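Local coordinates for steroid delta-isomerase (Pseudomonas aeruginosa, PDB 3MSO) that isomerises delta-5 to delta-4 3-ketosteroids, with a SnoaL-like fold that is shared by enzymes and binding proteins of other activities, at the interface of chains A and B. Numbering follows the deposited sequence. Chains: chain A/B, Steroid delta-isomerase.

Contacts 1 and 2 are neighbouring patches of one two-fold symmetric interface, with the centres of their C-alpha atoms about 6 Å apart. They share A:Arg118, B:Ser42 and B:Pro43. Contact 1 lies where strands 94-104 and 110-118 of chain A meet strand 110-118 of chain B; contact 2 carries on past the end of strand 110-118 into A:Pro119 and the start of helix 120-133, against loop 42-46 of chain B. A:Arg118 therefore ties sheet packing to loop packing. Each patch recurs with the chains exchanged, which would suit a dimer as the building unit of the four-chain assembly.

Contact 1: the interface of chains A and B. Residues chain A 97-99, 116-118; chain B 42-43, 114-116.
The guanidinium of A:Arg118 turns one edge to B:Ser42, whose backbone O lies almost in its plane and is gripped by two nitrogens. NE gives the straighter bond, 2.8 Å to B:Ser42 O and 160° at the hydrogen, and NH2 adds a longer one of 3.2 Å to that same oxygen. Both donors reach the carbonyl from one face, NE standing well above its plane. NH1 points instead to B:Glu114, 3.1 Å from OE2, in a salt bridge. The guanidinium and carboxylate planes stand 89° apart, so this is no flat two-pronged pairing: NH1 comes in from above the carboxylate. OE2 also takes A:Lys97 NZ, at 3.1 Å, on its syn lone pair, while OE1 lies 3.2 Å from NZ, near enough to share the ammonium. The lysine chain kinks twice on its way and passes nearly perpendicular to the glutamate. Two cationic groups around one carboxylate would be expected to favour its charged form.

Beside this polar cluster, the extended selenomethionine B:Met116 reaches over the chain A sheet. Its SE and CE both touch A:Gly98 CA, with SE at 3.7 Å, and CE also meets CG2 of A:Ile99. CG of A:Arg118, set between its own backbone N and carbonyl carbon (chi1 66°), packs 3.7 Å from B:Met116 CG. Nearer the symmetry axis the two copies of Met116 meet, CB to CB, at 3.9 Å. The patch joins the two sheets through an apolar centre flanked by charge pairs, and may thereby hold the two chains together as a dimer.

Contact 2: the interface of chains A and B. Residues chain A 95, 118-120; chain B 42-46.
A:Pro119 sits tight against B:Ala45, its ring lying along the backbone of loop 42-46. Its CB is 3.5 Å from the carbonyl carbon C of B:Ala45 and just as near B:Met44 O, and its CG reaches towards ND1 of B:His46, whose ring it meets at a slant. The peptide between A:Arg118 and A:Pro119 is cis, a turn that carries the chain from strand 110-118 into helix 120-133. On the polar flank of the proline, A:Arg118 NH2, which already holds B:Ser42, also donates to the backbone O of B:Ala45 at 3.0 Å. This second bond is bent, 131° at the hydrogen, and the acceptor lies 21° out of the guanidinium plane. One nitrogen thus clasps two carbonyls of the same loop. Inside chain B, the hydroxyl OG of B:Ser42 accepts from B:Met44 N and supports the turn.

The helix end is looser. Where helix 120-133 begins, A:Met120 N makes a weak hydrogen bond of 3.3 Å to B:Met44 O. The selenomethionines A:Met120 and B:Met44 lie alongside each other, tips in the same direction; A:Met120 CG is anti to its backbone N (chi1 170°), and the bent chain beyond brings CE 4.0 Å from B:Met44 SE. At the opposite margin B:His46 is well covered but meets A:Glu95 in van der Waals contact, CE1 3.4 Å from its backbone O and 3.9 Å from CB. The A:Glu95 carboxylate is looser, passing the imidazole with OE1 4.8 Å from NE2, so any attraction would act without direct contact. By seating A:Arg118, A:Pro119 and the helix start on a loop of the other chain, the site probably fixes how the two chains are set against each other.

Contact 1: the interface of chains A and B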
loop_
_atom_site.group_PDB
_atom_site.type_symbol
_atom_site.label_atom_id
_atom_site.label_comp_id
_atom_site.label_asym_id
_atom_site.label_seq_id
_atom_site.Cartn_x
_atom_site.Cartn_y
_atom_site.Cartn_z
ATOM N N LYS A 97 9.851 10.116 4.623
ATOM C CA LYS A 97 11.042 10.608 3.960
ATOM C C LYS A 97 10.584 11.171 2.625
ATOM O O LYS A 97 9.663 10.624 2.007
ATOM C CB LYS A 97 11.952 9.408 3.749
ATOM C CG LYS A 97 13.388 9.736 3.690
ATOM C CD LYS A 97 13.983 10.258 4.973
ATOM C CE LYS A 97 15.177 11.046 4.496
ATOM N NZ LYS A 97 16.058 10.238 3.596
ATOM N N GLY A 98 11.184 12.267 2.200
ATOM C CA GLY A 98 10.769 12.889 0.950
ATOM C C GLY A 98 11.767 13.809 0.293
ATOM O O GLY A 98 12.844 14.084 0.847
ATOM N N ILE A 99 11.392 14.299 -0.901
ATOM C CA ILE A 99 12.169 15.258 -1.679
ATOM C C ILE A 99 11.319 16.377 -2.262
ATOM O O ILE A 99 10.206 16.138 -2.713
ATOM C CB ILE A 99 13.061 14.611 -2.798
ATOM C CG1 ILE A 99 12.232 13.835 -3.861
ATOM C CG2 ILE A 99 14.207 13.781 -2.223
ATOM C CD1 ILE A 99 12.739 13.990 -5.339
HETATM N N MSE A 116 8.046 13.902 -3.823
HETATM C CA MSE A 116 7.981 12.436 -3.699
HETATM C C MSE A 116 8.145 12.114 -2.238
HETATM O O MSE A 116 8.901 12.779 -1.531
HETATM C CB MSE A 116 9.063 11.701 -4.520
HETATM C CG MSE A 116 9.052 12.058 -5.992
HETATM SE SE MSE A 116 10.156 10.893 -6.992
HETATM C CE MSE A 116 10.276 11.879 -8.589
ATOM N N VAL A 117 7.419 11.124 -1.786
ATOM C CA VAL A 117 7.411 10.682 -0.396
ATOM C C VAL A 117 7.545 9.157 -0.387
ATOM O O VAL A 117 7.128 8.481 -1.334
ATOM C CB VAL A 117 6.129 11.228 0.338
ATOM C CG1 VAL A 117 5.752 10.402 1.551
ATOM C CG2 VAL A 117 6.306 12.702 0.729
ATOM N N ARG A 118 8.217 8.640 0.643
ATOM C CA ARG A 118 8.398 7.213 0.917
ATOM C C ARG A 118 8.354 6.997 2.442
ATOM O O ARG A 118 8.729 7.924 3.169
ATOM C CB ARG A 118 9.690 6.659 0.273
ATOM C CG ARG A 118 10.986 7.210 0.838
ATOM C CD ARG A 118 12.164 6.339 0.469
ATOM N NE ARG A 118 12.142 5.082 1.217
ATOM C CZ ARG A 118 12.666 4.917 2.427
ATOM N NH1 ARG A 118 13.273 5.922 3.039
ATOM N NH2 ARG A 118 12.589 3.743 3.035
ATOM N N SER B 42 13.720 1.056 0.399
ATOM C CA SER B 42 12.620 0.796 -0.522
ATOM C C SER B 42 11.596 1.937 -0.592
ATOM O O SER B 42 11.240 2.507 0.440
ATOM C CB SER B 42 11.918 -0.509 -0.140
ATOM O OG SER B 42 10.956 -0.899 -1.101
ATOM N N PRO B 43 11.037 2.234 -1.785
ATOM C CA PRO B 43 9.949 3.227 -1.833
ATOM C C PRO B 43 8.678 2.699 -1.156
ATOM O O PRO B 43 7.783 3.479 -0.852
ATOM C CB PRO B 43 9.726 3.417 -3.340
ATOM C CG PRO B 43 10.185 2.142 -3.964
ATOM C CD PRO B 43 11.322 1.670 -3.128
ATOM N N GLU B 114 18.574 4.796 -1.881
ATOM C CA GLU B 114 17.202 5.135 -1.530
ATOM C C GLU B 114 16.389 5.463 -2.769
ATOM O O GLU B 114 16.776 6.321 -3.561
ATOM C CB GLU B 114 17.235 6.294 -0.550
ATOM C CG GLU B 114 15.909 6.668 0.062
ATOM C CD GLU B 114 16.019 7.718 1.150
ATOM O OE1 GLU B 114 17.147 8.181 1.434
ATOM O OE2 GLU B 114 14.964 8.090 1.707
ATOM N N VAL B 115 15.267 4.758 -2.949
ATOM C CA VAL B 115 14.377 4.966 -4.099
ATOM C C VAL B 115 13.043 5.568 -3.635
ATOM O O VAL B 115 12.535 5.186 -2.585
ATOM C CB VAL B 115 14.172 3.642 -4.903
ATOM C CG1 VAL B 115 13.233 3.838 -6.097
ATOM C CG2 VAL B 115 15.505 3.062 -5.364
HETATM N N MSE B 116 12.504 6.531 -4.402
HETATM C CA MSE B 116 11.163 7.127 -4.200
HETATM C C MSE B 116 10.464 7.116 -5.569
HETATM O O MSE B 116 11.100 7.321 -6.608
HETATM C CB MSE B 116 11.202 8.559 -3.671
HETATM C CG MSE B 116 12.006 8.715 -2.399
HETATM SE SE MSE B 116 11.722 10.447 -1.609
HETATM C CE MSE B 116 13.206 10.386 -0.357
#

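Contact 2: the interface of chains A and B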
loop_
_atom_site.group_PDB
_atom_site.type_symbol
_atom_site.label_atom_id
_atom_site.label_comp_id
_atom_site.label_asym_id
_atom_site.label_seq_id
_atom_site.Cartn_x
_atom_site.Cartn_y
_atom_site.Cartn_z
ATOM N N GLU A 95 6.079 8.221 10.116
ATOM C CA GLU A 95 7.360 8.869 9.871
ATOM C C GLU A 95 7.664 8.661 8.383
ATOM O O GLU A 95 7.605 7.532 7.867
ATOM C CB GLU A 95 8.470 8.290 10.780
ATOM C CG GLU A 95 8.500 8.934 12.157
ATOM C CD GLU A 95 9.349 8.220 13.193
ATOM O OE1 GLU A 95 10.539 7.948 12.909
ATOM O OE2 GLU A 95 8.835 7.970 14.310
ATOM N N ARG A 118 8.217 8.640 0.643
ATOM C CA ARG A 118 8.398 7.213 0.917
ATOM C C ARG A 118 8.354 6.997 2.442
ATOM O O ARG A 118 8.729 7.924 3.169
ATOM C CB ARG A 118 9.690 6.659 0.273
ATOM C CG ARG A 118 10.986 7.210 0.838
ATOM C CD ARG A 118 12.164 6.339 0.469
ATOM N NE ARG A 118 12.142 5.082 1.217
ATOM C CZ ARG A 118 12.666 4.917 2.427
ATOM N NH1 ARG A 118 13.273 5.922 3.039
ATOM N NH2 ARG A 118 12.589 3.743 3.035
ATOM N N PRO A 119 7.922 5.820 2.971
ATOM C CA PRO A 119 7.410 4.625 2.275
ATOM C C PRO A 119 5.930 4.760 1.909
ATOM O O PRO A 119 5.341 5.810 2.144
ATOM C CB PRO A 119 7.662 3.524 3.309
ATOM C CG PRO A 119 7.465 4.199 4.628
ATOM C CD PRO A 119 7.881 5.636 4.437
HETATM N N MSE A 120 5.314 3.694 1.394
HETATM C CA MSE A 120 3.890 3.678 1.050
HETATM C C MSE A 120 3.005 4.236 2.178
HETATM O O MSE A 120 2.193 5.136 1.922
HETATM C CB MSE A 120 3.460 2.259 0.669
HETATM C CG MSE A 120 1.956 2.103 0.520
HETATM SE SE MSE A 120 1.273 3.060 -1.018
HETATM C CE MSE A 120 1.397 1.491 -2.201
ATOM N N SER B 42 13.720 1.056 0.399
ATOM C CA SER B 42 12.620 0.796 -0.522
ATOM C C SER B 42 11.596 1.937 -0.592
ATOM O O SER B 42 11.240 2.507 0.440
ATOM C CB SER B 42 11.918 -0.509 -0.140
ATOM O OG SER B 42 10.956 -0.899 -1.101
ATOM N N PRO B 43 11.037 2.234 -1.785
ATOM C CA PRO B 43 9.949 3.227 -1.833
ATOM C C PRO B 43 8.678 2.699 -1.156
ATOM O O PRO B 43 7.783 3.479 -0.852
ATOM C CB PRO B 43 9.726 3.417 -3.340
ATOM C CG PRO B 43 10.185 2.142 -3.964
ATOM C CD PRO B 43 11.322 1.670 -3.128
HETATM N N MSE B 44 8.629 1.374 -0.908
HETATM C CA MSE B 44 7.504 0.638 -0.357
HETATM C C MSE B 44 7.514 0.490 1.146
HETATM O O MSE B 44 6.447 0.571 1.762
HETATM C CB MSE B 44 7.464 -0.763 -0.993
HETATM C CG MSE B 44 6.902 -0.787 -2.411
HETATM SE SE MSE B 44 5.007 -0.210 -2.445
HETATM C CE MSE B 44 4.168 -1.638 -1.440
ATOM N N ALA B 45 8.711 0.215 1.729
ATOM C CA ALA B 45 8.943 -0.111 3.144
ATOM C C ALA B 45 9.861 0.820 3.915
ATOM O O ALA B 45 10.811 1.398 3.359
ATOM C CB ALA B 45 9.478 -1.529 3.256
ATOM N N HIS B 46 9.568 0.894 5.230
ATOM C CA HIS B 46 10.232 1.656 6.275
ATOM C C HIS B 46 11.599 1.018 6.570
ATOM O O HIS B 46 12.623 1.708 6.539
ATOM C CB HIS B 46 9.351 1.580 7.526
ATOM C CG HIS B 46 9.398 2.767 8.444
ATOM N ND1 HIS B 46 8.482 3.813 8.325
ATOM C CD2 HIS B 46 10.155 2.975 9.553
ATOM C CE1 HIS B 46 8.742 4.633 9.334
ATOM N NE2 HIS B 46 9.744 4.176 10.097
#